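Local coordinates for GRMZM2G135359 pseudokinase (Zea mays, PDB 6CPY), which is a membrane receptor-like pseudokinase of uncertain function, with a kinase-fold domain that may bind ATP but probably has little or no catalytic activity, at residues M55-T60 / V69-V74; E83-Y88 / F116-V121. All coordinates share one frame; numbering follows the deposited sequence.

Contact 1. Residues M55-T60 / V69-V74; sequences MLYKGT and VASSLV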
loop_
_atom_site.group_PDB
_atom_site.type_symbol
_atom_site.label_atom_id
_atom_site.label_comp_id
_atom_site.label_asym_id
_atom_site.label_seq_id
_atom_site.Cartn_x
_atom_site.Cartn_y
_atom_site.Cartn_z
ATOM N N MET A 55 -2.024 -8.089 -13.408
ATOM C CA MET A 55 -1.044 -7.354 -14.206
ATOM C C MET A 55 -1.272 -5.882 -13.940
ATOM O O MET A 55 -2.425 -5.485 -13.743
ATOM C CB MET A 55 -1.290 -7.588 -15.697
ATOM C CG MET A 55 -1.000 -8.984 -16.192
ATOM S SD MET A 55 0.748 -9.391 -16.108
ATOM C CE MET A 55 1.486 -8.080 -17.080
ATOM N N LEU A 56 -0.203 -5.079 -13.957
ATOM C CA LEU A 56 -0.308 -3.628 -13.769
ATOM C C LEU A 56 0.143 -2.864 -15.011
ATOM O O LEU A 56 1.298 -2.973 -15.430
ATOM C CB LEU A 56 0.533 -3.176 -12.586
ATOM C CG LEU A 56 0.105 -3.776 -11.261
ATOM C CD1 LEU A 56 1.232 -3.618 -10.254
ATOM C CD2 LEU A 56 -1.179 -3.110 -10.780
ATOM N N TYR A 57 -0.774 -2.091 -15.582
ATOM C CA TYR A 57 -0.535 -1.386 -16.831
ATOM C C TYR A 57 -0.509 0.104 -16.616
ATOM O O TYR A 57 -1.269 0.649 -15.820
ATOM C CB TYR A 57 -1.612 -1.731 -17.858
ATOM C CG TYR A 57 -1.607 -3.177 -18.268
ATOM C CD1 TYR A 57 -0.615 -3.674 -19.110
ATOM C CD2 TYR A 57 -2.587 -4.060 -17.809
ATOM C CE1 TYR A 57 -0.598 -5.002 -19.486
ATOM C CE2 TYR A 57 -2.581 -5.394 -18.190
ATOM C CZ TYR A 57 -1.583 -5.854 -19.026
ATOM O OH TYR A 57 -1.544 -7.170 -19.407
ATOM N N LYS A 58 0.368 0.770 -17.357
ATOM C CA LYS A 58 0.454 2.213 -17.313
ATOM C C LYS A 58 -0.512 2.796 -18.331
ATOM O O LYS A 58 -0.625 2.304 -19.458
ATOM C CB LYS A 58 1.886 2.666 -17.632
ATOM C CG LYS A 58 2.078 4.167 -17.718
ATOM C CD LYS A 58 1.962 4.830 -16.356
ATOM C CE LYS A 58 1.825 6.334 -16.477
ATOM N NZ LYS A 58 2.979 6.955 -17.173
ATOM N N GLY A 59 -1.211 3.852 -17.931
ATOM C CA GLY A 59 -1.980 4.634 -18.876
ATOM C C GLY A 59 -2.025 6.106 -18.522
ATOM O O GLY A 59 -1.491 6.538 -17.497
ATOM N N THR A 60 -2.666 6.872 -19.396
ATOM C CA THR A 60 -2.945 8.281 -19.173
ATOM C C THR A 60 -4.338 8.579 -19.686
ATOM O O THR A 60 -4.633 8.353 -20.868
ATOM C CB THR A 60 -1.938 9.188 -19.915
ATOM O OG1 THR A 60 -0.608 8.778 -19.593
ATOM C CG2 THR A 60 -2.122 10.653 -19.512
ATOM N N VAL A 69 -3.319 0.629 -13.947
ATOM C CA VAL A 69 -4.500 -0.191 -14.144
ATOM C C VAL A 69 -4.193 -1.606 -13.703
ATOM O O VAL A 69 -3.302 -2.242 -14.250
ATOM C CB VAL A 69 -4.922 -0.151 -15.613
ATOM C CG1 VAL A 69 -6.100 -1.078 -15.867
ATOM C CG2 VAL A 69 -5.240 1.285 -16.003
ATOM N N ALA A 70 -4.923 -2.083 -12.695
ATOM C CA ALA A 70 -4.773 -3.443 -12.195
ATOM C C ALA A 70 -5.795 -4.304 -12.912
ATOM O O ALA A 70 -6.994 -4.032 -12.831
ATOM C CB ALA A 70 -4.997 -3.491 -10.689
ATOM N N SER A 71 -5.318 -5.344 -13.599
ATOM C CA SER A 71 -6.155 -6.163 -14.464
ATOM C C SER A 71 -6.064 -7.611 -14.023
ATOM O O SER A 71 -4.965 -8.129 -13.777
ATOM C CB SER A 71 -5.702 -6.033 -15.925
ATOM O OG SER A 71 -6.505 -6.812 -16.812
ATOM N N SER A 72 -7.222 -8.260 -13.926
ATOM C CA SER A 72 -7.297 -9.666 -13.575
ATOM C C SER A 72 -6.506 -10.512 -14.562
ATOM O O SER A 72 -6.384 -10.165 -15.734
ATOM C CB SER A 72 -8.764 -10.129 -13.574
ATOM O OG SER A 72 -8.865 -11.507 -13.222
ATOM N N LEU A 73 -5.984 -11.631 -14.081
ATOM C CA LEU A 73 -5.311 -12.595 -14.939
ATOM C C LEU A 73 -6.323 -13.456 -15.701
ATOM O O LEU A 73 -5.960 -14.125 -16.666
ATOM C CB LEU A 73 -4.386 -13.488 -14.114
ATOM C CG LEU A 73 -3.337 -12.763 -13.261
ATOM C CD1 LEU A 73 -2.552 -13.768 -12.421
ATOM C CD2 LEU A 73 -2.415 -11.933 -14.137
ATOM N N VAL A 74 -7.582 -13.434 -15.260
ATOM C CA VAL A 74 -8.661 -14.191 -15.904
ATOM C C VAL A 74 -8.937 -13.661 -17.313
ATOM O O VAL A 74 -9.138 -12.462 -17.493
ATOM C CB VAL A 74 -9.945 -14.138 -15.050
ATOM C CG1 VAL A 74 -11.123 -14.785 -15.772
ATOM C CG2 VAL A 74 -9.705 -14.813 -13.709
#

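Contact 2. Residues E83-Y88 / F116-V121; sequences ENESQY and FTRVMV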
loop_
_atom_site.group_PDB
_atom_site.type_symbol
_atom_site.label_atom_id
_atom_site.label_comp_id
_atom_site.label_asym_id
_atom_site.label_seq_id
_atom_site.Cartn_x
_atom_site.Cartn_y
_atom_site.Cartn_z
ATOM N N GLU A 83 -18.449 -15.718 -7.183
ATOM C CA GLU A 83 -17.673 -15.283 -6.010
ATOM C C GLU A 83 -16.616 -14.257 -6.418
ATOM O O GLU A 83 -16.423 -13.263 -5.720
ATOM C CB GLU A 83 -17.031 -16.485 -5.300
ATOM C CG GLU A 83 -16.020 -16.161 -4.198
ATOM C CD GLU A 83 -16.608 -15.420 -3.005
ATOM O OE1 GLU A 83 -17.842 -15.443 -2.812
ATOM O OE2 GLU A 83 -15.824 -14.815 -2.241
ATOM N N ASN A 84 -15.932 -14.505 -7.537
ATOM C CA ASN A 84 -14.971 -13.545 -8.078
ATOM C C ASN A 84 -15.657 -12.202 -8.285
ATOM O O ASN A 84 -15.121 -11.166 -7.898
ATOM C CB ASN A 84 -14.378 -14.020 -9.419
ATOM C CG ASN A 84 -13.292 -15.069 -9.264
ATOM O OD1 ASN A 84 -13.215 -16.007 -10.061
ATOM N ND2 ASN A 84 -12.438 -14.912 -8.259
ATOM N N GLU A 85 -16.842 -12.222 -8.901
ATOM C CA GLU A 85 -17.584 -10.997 -9.178
ATOM C C GLU A 85 -17.959 -10.293 -7.886
ATOM O O GLU A 85 -17.851 -9.082 -7.774
ATOM C CB GLU A 85 -18.851 -11.289 -9.996
ATOM C CG GLU A 85 -19.608 -10.054 -10.458
ATOM C CD GLU A 85 -18.788 -9.106 -11.332
ATOM O OE1 GLU A 85 -17.840 -9.557 -12.021
ATOM O OE2 GLU A 85 -19.109 -7.901 -11.329
ATOM N N SER A 86 -18.394 -11.072 -6.905
ATOM C CA SER A 86 -18.785 -10.523 -5.618
ATOM C C SER A 86 -17.604 -9.836 -4.912
ATOM O O SER A 86 -17.749 -8.726 -4.409
ATOM C CB SER A 86 -19.368 -11.630 -4.735
ATOM O OG SER A 86 -19.848 -11.081 -3.527
ATOM N N GLN A 87 -16.447 -10.490 -4.896
ATOM C CA GLN A 87 -15.247 -9.929 -4.272
ATOM C C GLN A 87 -14.712 -8.712 -5.023
ATOM O O GLN A 87 -14.146 -7.799 -4.429
ATOM C CB GLN A 87 -14.159 -10.995 -4.161
ATOM C CG GLN A 87 -14.482 -12.076 -3.138
ATOM C CD GLN A 87 -14.509 -11.535 -1.710
ATOM O OE1 GLN A 87 -15.575 -11.384 -1.113
ATOM N NE2 GLN A 87 -13.335 -11.222 -1.167
ATOM N N TYR A 88 -14.884 -8.719 -6.342
ATOM C CA TYR A 88 -14.521 -7.582 -7.181
ATOM C C TYR A 88 -15.334 -6.343 -6.810
ATOM O O TYR A 88 -14.788 -5.264 -6.597
ATOM C CB TYR A 88 -14.716 -7.962 -8.656
ATOM C CG TYR A 88 -14.488 -6.849 -9.658
ATOM C CD1 TYR A 88 -13.203 -6.571 -10.144
ATOM C CD2 TYR A 88 -15.544 -6.100 -10.144
ATOM C CE1 TYR A 88 -12.992 -5.574 -11.071
ATOM C CE2 TYR A 88 -15.338 -5.088 -11.068
ATOM C CZ TYR A 88 -14.065 -4.826 -11.526
ATOM O OH TYR A 88 -13.882 -3.822 -12.449
ATOM N N PHE A 116 -13.195 -10.149 -22.309
ATOM C CA PHE A 116 -13.392 -10.221 -20.864
ATOM C C PHE A 116 -12.422 -9.279 -20.147
ATOM O O PHE A 116 -11.212 -9.352 -20.354
ATOM C CB PHE A 116 -13.227 -11.638 -20.344
ATOM C CG PHE A 116 -13.535 -11.756 -18.888
ATOM C CD1 PHE A 116 -14.847 -11.804 -18.460
ATOM C CD2 PHE A 116 -12.521 -11.748 -17.951
ATOM C CE1 PHE A 116 -15.150 -11.875 -17.111
ATOM C CE2 PHE A 116 -12.814 -11.826 -16.594
ATOM C CZ PHE A 116 -14.126 -11.888 -16.185
ATOM N N THR A 117 -12.979 -8.391 -19.326
ATOM C CA THR A 117 -12.213 -7.334 -18.662
ATOM C C THR A 117 -12.693 -7.168 -17.226
ATOM O O THR A 117 -13.875 -6.960 -16.981
ATOM C CB THR A 117 -12.430 -5.984 -19.375
ATOM O OG1 THR A 117 -12.221 -6.139 -20.786
ATOM C CG2 THR A 117 -11.498 -4.903 -18.824
ATOM N N ARG A 118 -11.769 -7.248 -16.275
ATOM C CA ARG A 118 -12.079 -6.888 -14.904
ATOM C C ARG A 118 -10.893 -6.100 -14.389
ATOM O O ARG A 118 -9.858 -6.679 -14.060
ATOM C CB ARG A 118 -12.318 -8.137 -14.051
ATOM C CG ARG A 118 -13.612 -8.882 -14.351
ATOM C CD ARG A 118 -14.826 -8.066 -13.951
ATOM N NE ARG A 118 -16.076 -8.792 -14.115
ATOM C CZ ARG A 118 -16.670 -9.044 -15.284
ATOM N NH1 ARG A 118 -16.122 -8.662 -16.433
ATOM N NH2 ARG A 118 -17.818 -9.715 -15.303
ATOM N N VAL A 119 -11.014 -4.778 -14.402
ATOM C CA VAL A 119 -9.908 -3.918 -13.962
ATOM C C VAL A 119 -10.329 -2.881 -12.940
ATOM O O VAL A 119 -11.510 -2.506 -12.817
ATOM C CB VAL A 119 -9.147 -3.205 -15.124
ATOM C CG1 VAL A 119 -8.880 -4.123 -16.311
ATOM C CG2 VAL A 119 -9.810 -1.915 -15.532
ATOM N N MET A 120 -9.321 -2.391 -12.225
ATOM C CA MET A 120 -9.452 -1.311 -11.277
ATOM C C MET A 120 -8.384 -0.302 -11.631
ATOM O O MET A 120 -7.253 -0.675 -11.957
ATOM C CB MET A 120 -9.269 -1.828 -9.839
ATOM C CG MET A 120 -10.431 -2.713 -9.414
ATOM S SD MET A 120 -10.309 -3.323 -7.727
ATOM C CE MET A 120 -11.461 -4.701 -7.804
ATOM N N VAL A 121 -8.767 0.967 -11.610
ATOM C CA VAL A 121 -7.918 2.053 -12.061
ATOM C C VAL A 121 -7.442 2.843 -10.841
ATOM O O VAL A 121 -8.250 3.386 -10.091
ATOM C CB VAL A 121 -8.681 2.990 -13.016
ATOM C CG1 VAL A 121 -7.802 4.155 -13.469
ATOM C CG2 VAL A 121 -9.235 2.213 -14.192
#

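Contact 1. Residues M55-T60 / V69-V74
M55, L56 and Y57 pair with S71, A70 and V69 across two antiparallel strands whose axes approach to 4.7 Å. Four backbone hydrogen bonds join them, two in the M55/S71 pair and two in the Y57/V69 pair. The shortest runs from V69 N to Y57 O, at 2.8 Å. L56 and A70 form the non-hydrogen-bonded pair between these two. Here L56 CA also makes a CA-H...O contact of 3.3 Å with V69 O.

This is the hairpin of the second and third strands in the small lobe of the protein kinase fold. L56 and A70 share one sheet face, where L56 CD2 rests 3.8 Å from A70 CB. By sequence, A70 probably takes the place of the ATP-contacting lysine of active kinases.

M55, Y57, V69 and S71 lie on the other face. A chi1 of -64° turns Y57 CG anti to the carbonyl carbon, and from there the ring edge at CE2 meets S71 CB at 3.9 Å, in the ring plane. F44 adds an edge-to-face ring contact to Y57. Past the end of the pairing, L73 crosses M55 at about a right angle, with L73 CD2 3.9 Å from M55 CG.

Contact 2. Residues E83-Y88 / F116-V121
E85 and Y88 reach from helix 82-96 to R118, V119 and M120 of strand 117-123. In the small lobe of the kinase fold these are the C-helix and the fifth strand. The two segments run nearly parallel, 16° apart, with 10.8 Å between their axes, so long side chains bridge the space.

The charged contact is a salt bridge. R118 NE gives a hydrogen bond of 2.8 Å to the syn lone pair of E85 OE1, and this oxygen lies in the guanidinium plane. A weak second bond comes from R118 NH2. The carboxylate stands almost upright to the guanidinium, 83° between planes. R118 NH1 bonds T117 O at 2.9 Å, and F116 CE1 lies over one guanidinium face, toward its rim. Outside the segments, R118 has its strongest polar partner in E113, through NH2; NE also pairs with E111, and E85 OE1 accepts from W80 NE1. An alanine at R118 would probably leave E85, E111 and E113 without this cationic mate and open a gap over the Y88 ring.

One neutral hydrogen bond joins the elements. Y88 OH donates to V119 O at 2.7 Å, from above the carbonyl plane.

Apolar contacts flank the Y88 ring. R118 CD sits over the centre of one face, a CH-pi contact of 4.1 Å to the centroid. On the other side of the ring plane, M120 CE comes obliquely to 3.5 Å from Y88 CD1.

How the contacts relate
Contacts 1 and 2 meet in the five-stranded sheet of the small lobe, their centres about 12 Å apart. Strand 66-72 neighbours strand 117-123, and probable hydrogen bonds join A70 N to M120 O (2.8 Å) and S72 N to R118 O (3.1 Å). Thus the hairpin of contact 1 is linked through the sheet to the strand that meets the helix in contact 2. Beyond the strand pairing, V74 O packs 3.5 Å from F116 CD2. After V74 a short linker leads to helix 82-96. No nucleotide is bound. A70 also touches F122, probably the gatekeeper, so the L56/A70 face of contact 1 probably lines the nucleotide cleft.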